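Local coordinates for MTH169 (Methanobacterium thermoautotrophicum, PDB 1GTD), which is a small alpha/beta protein of the PurS family that assembles from four copies of its chain, at residues 8-13 and 36-41; 3-8 and 43-48. All coordinates share one frame; numbering follows the deposited sequence.

Interaction 1 (8-13 and 36-41); sequences RIRLKK and DTDTTD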
ATOM      1  N   ARG B   8       8.938  12.275   4.405  1.00 20.26           N
ATOM      2  CA  ARG B   8       8.846  11.766   3.039  1.00 21.36           C
ATOM      3  C   ARG B   8       9.744  10.544   2.936  1.00 21.50           C
ATOM      4  O   ARG B   8      10.915  10.594   3.298  1.00 23.40           O
ATOM      5  CB  ARG B   8       9.258  12.852   2.053  1.00 21.18           C
ATOM      6  CG  ARG B   8       8.461  14.138   2.250  1.00 22.74           C
ATOM      7  CD  ARG B   8       8.821  15.184   1.226  1.00 26.17           C
ATOM      8  NE  ARG B   8       8.390  14.788  -0.112  1.00 31.65           N
ATOM      9  CZ  ARG B   8       7.312  15.266  -0.733  1.00 32.98           C
ATOM     10  NH1 ARG B   8       6.541  16.175  -0.136  1.00 32.80           N
ATOM     11  NH2 ARG B   8       7.003  14.833  -1.954  1.00 31.98           N
ATOM     12  N   ILE B   9       9.180   9.438   2.460  1.00 21.89           N
ATOM     13  CA  ILE B   9       9.909   8.180   2.353  1.00 20.59           C
ATOM     14  C   ILE B   9       9.957   7.628   0.931  1.00 21.47           C
ATOM     15  O   ILE B   9       8.929   7.472   0.280  1.00 19.88           O
ATOM     16  CB  ILE B   9       9.265   7.150   3.285  1.00 20.26           C
ATOM     17  CG1 ILE B   9       9.105   7.776   4.670  1.00 21.97           C
ATOM     18  CG2 ILE B   9      10.129   5.913   3.398  1.00 20.06           C
ATOM     19  CD1 ILE B   9       8.306   6.957   5.652  1.00 21.96           C
ATOM     20  N   ARG B  10      11.162   7.324   0.452  1.00 24.13           N
ATOM     21  CA  ARG B  10      11.321   6.791  -0.897  1.00 24.84           C
ATOM     22  C   ARG B  10      12.487   5.801  -0.989  1.00 24.03           C
ATOM     23  O   ARG B  10      13.573   6.051  -0.470  1.00 24.69           O
ATOM     24  CB  ARG B  10      11.518   7.944  -1.880  1.00 27.23           C
ATOM     25  CG  ARG B  10      11.533   7.523  -3.335  1.00 33.55           C
ATOM     26  CD  ARG B  10      11.569   8.739  -4.236  1.00 37.55           C
ATOM     27  NE  ARG B  10      12.694   9.610  -3.903  1.00 43.54           N
ATOM     28  CZ  ARG B  10      12.928  10.787  -4.479  1.00 45.41           C
ATOM     29  NH1 ARG B  10      12.110  11.242  -5.424  1.00 44.90           N
ATOM     30  NH2 ARG B  10      13.981  11.508  -4.110  1.00 46.95           N
ATOM     31  N   LEU B  11      12.254   4.670  -1.647  1.00 22.53           N
ATOM     32  CA  LEU B  11      13.283   3.642  -1.794  1.00 19.94           C
ATOM     33  C   LEU B  11      14.513   4.187  -2.491  1.00 18.85           C
ATOM     34  O   LEU B  11      14.412   5.057  -3.352  1.00 17.52           O
ATOM     35  CB  LEU B  11      12.732   2.442  -2.570  1.00 19.14           C
ATOM     36  CG  LEU B  11      11.797   1.538  -1.761  1.00 16.60           C
ATOM     37  CD1 LEU B  11      10.972   0.666  -2.679  1.00 16.91           C
ATOM     38  CD2 LEU B  11      12.620   0.697  -0.816  1.00 18.02           C
ATOM     39  N   LYS B  12      15.678   3.676  -2.104  1.00 18.92           N
ATOM     40  CA  LYS B  12      16.931   4.130  -2.686  1.00 17.81           C
ATOM     41  C   LYS B  12      17.008   3.750  -4.155  1.00 19.25           C
ATOM     42  O   LYS B  12      16.420   2.756  -4.578  1.00 16.30           O
ATOM     43  CB  LYS B  12      18.102   3.521  -1.937  1.00 16.60           C
ATOM     44  CG  LYS B  12      18.020   3.729  -0.461  1.00 15.02           C
ATOM     45  CD  LYS B  12      19.308   3.319   0.208  1.00 15.28           C
ATOM     46  CE  LYS B  12      19.278   3.721   1.670  1.00 14.49           C
ATOM     47  NZ  LYS B  12      20.601   3.480   2.298  1.00 17.90           N
ATOM     48  N   LYS B  13      17.736   4.552  -4.929  1.00 22.21           N
ATOM     49  CA  LYS B  13      17.895   4.314  -6.360  1.00 24.24           C
ATOM     50  C   LYS B  13      18.429   2.912  -6.650  1.00 24.78           C
ATOM     51  O   LYS B  13      19.372   2.448  -6.006  1.00 25.45           O
ATOM     52  CB  LYS B  13      18.840   5.359  -6.955  1.00 26.58           C
ATOM     53  CG  LYS B  13      18.274   6.773  -7.003  1.00 29.72           C
ATOM     54  CD  LYS B  13      18.079   7.259  -8.453  1.00 33.40           C
ATOM     55  CE  LYS B  13      17.042   6.414  -9.213  1.00 36.28           C
ATOM     56  NZ  LYS B  13      16.834   6.866 -10.627  1.00 36.24           N
ATOM     57  N   ASP B  36      10.905   6.234 -15.929  1.00 28.52           N
ATOM     58  CA  ASP B  36      11.395   6.552 -14.602  1.00 28.66           C
ATOM     59  C   ASP B  36      10.315   6.732 -13.554  1.00 28.50           C
ATOM     60  O   ASP B  36      10.479   7.538 -12.636  1.00 27.72           O
ATOM     61  CB  ASP B  36      12.248   7.813 -14.662  1.00 30.09           C
ATOM     62  CG  ASP B  36      13.440   7.648 -15.565  1.00 30.74           C
ATOM     63  OD1 ASP B  36      14.117   6.604 -15.434  1.00 32.58           O
ATOM     64  OD2 ASP B  36      13.700   8.550 -16.394  1.00 30.19           O
ATOM     65  N   THR B  37       9.221   5.983 -13.678  1.00 28.70           N
ATOM     66  CA  THR B  37       8.150   6.094 -12.704  1.00 29.32           C
ATOM     67  C   THR B  37       8.789   5.952 -11.327  1.00 30.51           C
ATOM     68  O   THR B  37       9.776   5.232 -11.170  1.00 29.81           O
ATOM     69  CB  THR B  37       7.076   5.000 -12.893  1.00 29.13           C
ATOM     70  OG1 THR B  37       6.519   5.083 -14.212  1.00 28.99           O
ATOM     71  CG2 THR B  37       5.954   5.190 -11.880  1.00 27.32           C
ATOM     72  N   ASP B  38       8.227   6.646 -10.341  1.00 31.65           N
ATOM     73  CA  ASP B  38       8.746   6.623  -8.981  1.00 31.84           C
ATOM     74  C   ASP B  38       7.595   6.898  -8.009  1.00 32.20           C
ATOM     75  O   ASP B  38       6.605   7.551  -8.371  1.00 32.27           O
ATOM     76  CB  ASP B  38       9.818   7.703  -8.854  1.00 34.07           C
ATOM     77  CG  ASP B  38      10.917   7.333  -7.890  1.00 36.84           C
ATOM     78  OD1 ASP B  38      11.861   8.149  -7.740  1.00 38.41           O
ATOM     79  OD2 ASP B  38      10.842   6.236  -7.287  1.00 38.30           O
ATOM     80  N   THR B  39       7.732   6.415  -6.778  1.00 30.30           N
ATOM     81  CA  THR B  39       6.696   6.586  -5.758  1.00 29.25           C
ATOM     82  C   THR B  39       7.273   7.084  -4.431  1.00 28.46           C
ATOM     83  O   THR B  39       8.312   6.603  -3.975  1.00 28.55           O
ATOM     84  CB  THR B  39       5.957   5.232  -5.512  1.00 29.86           C
ATOM     85  OG1 THR B  39       4.760   5.175  -6.302  1.00 29.28           O
ATOM     86  CG2 THR B  39       5.635   5.037  -4.034  1.00 31.29           C
ATOM     87  N   THR B  40       6.596   8.046  -3.817  1.00 26.39           N
ATOM     88  CA  THR B  40       7.034   8.588  -2.541  1.00 24.04           C
ATOM     89  C   THR B  40       5.856   8.541  -1.589  1.00 24.46           C
ATOM     90  O   THR B  40       4.709   8.778  -1.990  1.00 25.17           O
ATOM     91  CB  THR B  40       7.485  10.052  -2.665  1.00 24.68           C
ATOM     92  OG1 THR B  40       8.492  10.167  -3.679  1.00 25.78           O
ATOM     93  CG2 THR B  40       8.055  10.536  -1.341  1.00 24.98           C
ATOM     94  N   ASP B  41       6.130   8.228  -0.332  1.00 23.60           N
ATOM     95  CA  ASP B  41       5.083   8.168   0.670  1.00 25.23           C
ATOM     96  C   ASP B  41       5.319   9.319   1.611  1.00 24.20           C
ATOM     97  O   ASP B  41       6.425   9.496   2.104  1.00 25.13           O
ATOM     98  CB  ASP B  41       5.144   6.851   1.432  1.00 28.39           C
ATOM     99  CG  ASP B  41       5.009   5.662   0.520  1.00 34.34           C
ATOM    100  OD1 ASP B  41       6.000   4.905   0.376  1.00 38.68           O
ATOM    101  OD2 ASP B  41       3.913   5.499  -0.070  1.00 35.66           O
TER
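Strand 8-11 runs against strand 37-41, and the two are splaying apart. Their directions differ by 146°, and a single antiparallel hydrogen-bonded pair, I9 with D41, joins them. I9 N gives its hydrogen to D41 O at 2.8 Å, nearly along the C=O axis. D41 N returns a bond to I9 O at 3.0 Å, almost straight and in the carbonyl plane. Beyond this pair, side chains bridge the strands. T40 has OG1 beside the backbone N (chi1 -55°) and CG2 anti to it, which places this methyl 3.6 Å from I9 O. T40 OG1 meets R10 CD at 3.4 Å. R10 leaves its backbone extended, with CG anti to N, then bends at chi3 (55°). R10 CG passes 3.4 Å from T39 O. After the bend the guanidinium lies across D38; R10 CD, at 3.6 Å, is nearer to D38 OD1 than any guanidinium nitrogen. R10 and D38 cross at about a right angle, with guanidinium and carboxylate planes nearly parallel. D38 OD1 is 3.9 Å from R10 NH1 and well out of the guanidinium plane. This long salt bridge therefore rests on charge alone. D38 OD2 takes a weak bond from T39 N. Residues 38-41 also pair with a strand of the second subunit. The arrangement is that of a strand leaving its partner in an antiparallel sheet to continue the sheet across a subunit interface.

Interaction 2 (3-8 and 43-48); sequences FMVEVR and ITFTMD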
ATOM      1  N   PHE B   3       4.011  21.628  16.682  1.00 34.56           N
ATOM      2  CA  PHE B   3       4.922  21.301  15.586  1.00 34.95           C
ATOM      3  C   PHE B   3       4.272  20.503  14.469  1.00 34.45           C
ATOM      4  O   PHE B   3       3.680  19.453  14.703  1.00 35.08           O
ATOM      5  CB  PHE B   3       6.137  20.515  16.092  1.00 34.67           C
ATOM      6  CG  PHE B   3       7.096  21.333  16.902  1.00 34.95           C
ATOM      7  CD1 PHE B   3       6.943  21.450  18.279  1.00 35.22           C
ATOM      8  CD2 PHE B   3       8.149  22.004  16.283  1.00 34.96           C
ATOM      9  CE1 PHE B   3       7.825  22.222  19.028  1.00 35.60           C
ATOM     10  CE2 PHE B   3       9.037  22.780  17.026  1.00 35.39           C
ATOM     11  CZ  PHE B   3       8.876  22.890  18.399  1.00 35.03           C
HETATM   12  N   MSE B   4       4.409  21.005  13.252  1.00 35.75           N
HETATM   13  CA  MSE B   4       3.863  20.355  12.070  1.00 37.47           C
HETATM   14  C   MSE B   4       4.993  19.527  11.442  1.00 33.94           C
HETATM   15  O   MSE B   4       5.979  20.078  10.941  1.00 31.27           O
HETATM   16  CB  MSE B   4       3.363  21.428  11.112  1.00 45.46           C
HETATM   17  CG  MSE B   4       2.475  20.935  10.004  1.00 57.14           C
HETATM   18 SE   MSE B   4       1.207  22.310   9.422  1.00 78.34          SE
HETATM   19  CE  MSE B   4       2.338  23.259   8.139  1.00 69.96           C
ATOM     20  N   VAL B   5       4.851  18.205  11.478  1.00 29.67           N
ATOM     21  CA  VAL B   5       5.875  17.308  10.953  1.00 26.34           C
ATOM     22  C   VAL B   5       5.520  16.652   9.623  1.00 25.89           C
ATOM     23  O   VAL B   5       4.377  16.266   9.400  1.00 25.31           O
ATOM     24  CB  VAL B   5       6.182  16.174  11.966  1.00 25.19           C
ATOM     25  CG1 VAL B   5       7.403  15.376  11.516  1.00 22.92           C
ATOM     26  CG2 VAL B   5       6.381  16.754  13.359  1.00 22.37           C
ATOM     27  N   GLU B   6       6.510  16.532   8.742  1.00 25.32           N
ATOM     28  CA  GLU B   6       6.309  15.872   7.455  1.00 24.60           C
ATOM     29  C   GLU B   6       7.473  14.937   7.150  1.00 22.67           C
ATOM     30  O   GLU B   6       8.625  15.375   7.062  1.00 21.66           O
ATOM     31  CB  GLU B   6       6.182  16.873   6.308  1.00 25.90           C
ATOM     32  CG  GLU B   6       6.058  16.162   4.954  1.00 28.80           C
ATOM     33  CD  GLU B   6       5.938  17.107   3.772  1.00 31.29           C
ATOM     34  OE1 GLU B   6       6.834  17.962   3.593  1.00 35.19           O
ATOM     35  OE2 GLU B   6       4.951  16.984   3.012  1.00 31.53           O
ATOM     36  N   VAL B   7       7.170  13.650   6.991  1.00 20.17           N
ATOM     37  CA  VAL B   7       8.195  12.656   6.682  1.00 17.87           C
ATOM     38  C   VAL B   7       7.964  12.079   5.289  1.00 18.36           C
ATOM     39  O   VAL B   7       6.917  11.485   5.015  1.00 17.73           O
ATOM     40  CB  VAL B   7       8.192  11.499   7.695  1.00 14.20           C
ATOM     41  CG1 VAL B   7       9.360  10.577   7.423  1.00 14.01           C
ATOM     42  CG2 VAL B   7       8.285  12.040   9.098  1.00 15.73           C
ATOM     43  N   ARG B   8       8.938  12.275   4.405  1.00 20.26           N
ATOM     44  CA  ARG B   8       8.846  11.766   3.039  1.00 21.36           C
ATOM     45  C   ARG B   8       9.744  10.544   2.936  1.00 21.50           C
ATOM     46  O   ARG B   8      10.915  10.594   3.298  1.00 23.40           O
ATOM     47  CB  ARG B   8       9.258  12.852   2.053  1.00 21.18           C
ATOM     48  CG  ARG B   8       8.461  14.138   2.250  1.00 22.74           C
ATOM     49  CD  ARG B   8       8.821  15.184   1.226  1.00 26.17           C
ATOM     50  NE  ARG B   8       8.390  14.788  -0.112  1.00 31.65           N
ATOM     51  CZ  ARG B   8       7.312  15.266  -0.733  1.00 32.98           C
ATOM     52  NH1 ARG B   8       6.541  16.175  -0.136  1.00 32.80           N
ATOM     53  NH2 ARG B   8       7.003  14.833  -1.954  1.00 31.98           N
ATOM     54  N   ILE B  43       4.129  11.191   5.129  1.00 19.79           N
ATOM     55  CA  ILE B  43       3.388  11.109   6.367  1.00 20.01           C
ATOM     56  C   ILE B  43       3.496  12.466   7.030  1.00 21.44           C
ATOM     57  O   ILE B  43       4.598  12.991   7.178  1.00 21.92           O
ATOM     58  CB  ILE B  43       3.988  10.072   7.299  1.00 19.11           C
ATOM     59  CG1 ILE B  43       4.149   8.754   6.549  1.00 20.62           C
ATOM     60  CG2 ILE B  43       3.098   9.904   8.517  1.00 19.08           C
ATOM     61  CD1 ILE B  43       4.838   7.677   7.346  1.00 23.81           C
ATOM     62  N   THR B  44       2.356  13.036   7.413  1.00 22.67           N
ATOM     63  CA  THR B  44       2.343  14.332   8.074  1.00 24.75           C
ATOM     64  C   THR B  44       1.601  14.188   9.400  1.00 25.13           C
ATOM     65  O   THR B  44       0.744  13.323   9.542  1.00 24.80           O
ATOM     66  CB  THR B  44       1.632  15.400   7.214  1.00 25.57           C
ATOM     67  OG1 THR B  44       1.988  15.240   5.833  1.00 25.28           O
ATOM     68  CG2 THR B  44       2.064  16.781   7.650  1.00 27.11           C
ATOM     69  N   PHE B  45       1.931  15.026  10.375  1.00 27.00           N
ATOM     70  CA  PHE B  45       1.269  14.959  11.676  1.00 28.31           C
ATOM     71  C   PHE B  45       1.762  16.013  12.653  1.00 28.77           C
ATOM     72  O   PHE B  45       2.924  16.424  12.629  1.00 28.35           O
ATOM     73  CB  PHE B  45       1.429  13.562  12.296  1.00 29.21           C
ATOM     74  CG  PHE B  45       2.857  13.162  12.555  1.00 30.66           C
ATOM     75  CD1 PHE B  45       3.494  13.525  13.738  1.00 30.83           C
ATOM     76  CD2 PHE B  45       3.573  12.433  11.606  1.00 32.13           C
ATOM     77  CE1 PHE B  45       4.826  13.169  13.971  1.00 31.13           C
ATOM     78  CE2 PHE B  45       4.909  12.074  11.828  1.00 31.41           C
ATOM     79  CZ  PHE B  45       5.531  12.445  13.014  1.00 30.41           C
ATOM     80  N   THR B  46       0.854  16.445  13.514  1.00 30.30           N
ATOM     81  CA  THR B  46       1.143  17.454  14.518  1.00 32.05           C
ATOM     82  C   THR B  46       1.722  16.821  15.784  1.00 34.22           C
ATOM     83  O   THR B  46       1.516  15.632  16.047  1.00 33.51           O
ATOM     84  CB  THR B  46      -0.141  18.231  14.842  1.00 31.43           C
ATOM     85  OG1 THR B  46      -0.452  19.076  13.732  1.00 30.43           O
ATOM     86  CG2 THR B  46       0.015  19.072  16.106  1.00 32.97           C
HETATM   87  N   MSE B  47       2.441  17.622  16.567  1.00 37.14           N
HETATM   88  CA  MSE B  47       3.058  17.118  17.786  1.00 41.38           C
HETATM   89  C   MSE B  47       3.514  18.229  18.732  1.00 42.56           C
HETATM   90  O   MSE B  47       4.400  19.009  18.396  1.00 43.34           O
HETATM   91  CB  MSE B  47       4.242  16.239  17.390  1.00 44.35           C
HETATM   92  CG  MSE B  47       5.085  15.687  18.515  1.00 48.77           C
HETATM   93 SE   MSE B  47       6.437  14.508  17.739  1.00 56.52          SE
HETATM   94  CE  MSE B  47       5.885  12.817  18.513  1.00 53.22           C
ATOM     95  N   ASP B  48       2.899  18.307  19.910  1.00 44.76           N
ATOM     96  CA  ASP B  48       3.274  19.313  20.905  1.00 47.73           C
ATOM     97  C   ASP B  48       4.525  18.842  21.635  1.00 48.97           C
ATOM     98  O   ASP B  48       4.527  17.770  22.242  1.00 49.18           O
ATOM     99  CB  ASP B  48       2.161  19.512  21.942  1.00 49.46           C
ATOM    100  CG  ASP B  48       0.928  20.170  21.364  1.00 51.67           C
ATOM    101  OD1 ASP B  48       1.075  21.227  20.711  1.00 52.86           O
ATOM    102  OD2 ASP B  48      -0.189  19.637  21.573  1.00 51.93           O
TER
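V5 and F45 make the closest side-chain fit between strands 3-8 and 43-47. They lie side by side and point the same way. V5 CB sits over one face of the F45 ring, 4.0 Å from the centroid and offset toward the rim, a CH-pi contact. V5 CG1 reaches F45 CZ at 3.8 Å, while CG2 lies over CE1. F45 takes the crowded first torsion, with CG between the backbone N and the carbonyl carbon (chi1 61°). This lays its ring back across V5, and V7 CG2 comes obliquely to F45 CE2, 4.3 Å away. V7 and I43 stand next in the row, CB to CB. The strands form a regular antiparallel pair of a sheet covered on this face by a helix: V59, M62, C63 and L67 of 59-67 meet V5, F45, V7 and I43. F3 closes the row at the other end. Its ring turns an edge to M47 O, which lies near the ring plane, 3.5 Å from CD1. The M47 side chain leads away from F3. On the other face, M4 and E6 stand opposite T46 and T44. The T44 methyl CG2, anti to the backbone N, lies against V5 O. V7 N to I43 O, 2.7 Å, is a nearly straight bond. At the F3 end the pairing loosens, and M47 N to F3 O is weak.

Overall arrangement
Interactions 1 and 2 are successive parts of one pairing between strands 3-11 and 37-47, with centres about 19 Å apart. R8 belongs to both. I9 CD1 of interaction 1 touches I43 CD1 of interaction 2 at 3.9 Å, so the apolar row on one face runs on from one contact to the other. In interaction 2 the strands stay together over five pairs; in interaction 1 they part. Strand 3-11 lies in the middle of the sheet, with 73-81 along its other edge. Both contacts touch the second subunit: the pairing with its strand reaches on to T44 in interaction 2, and R8 lies close to R8 of that subunit.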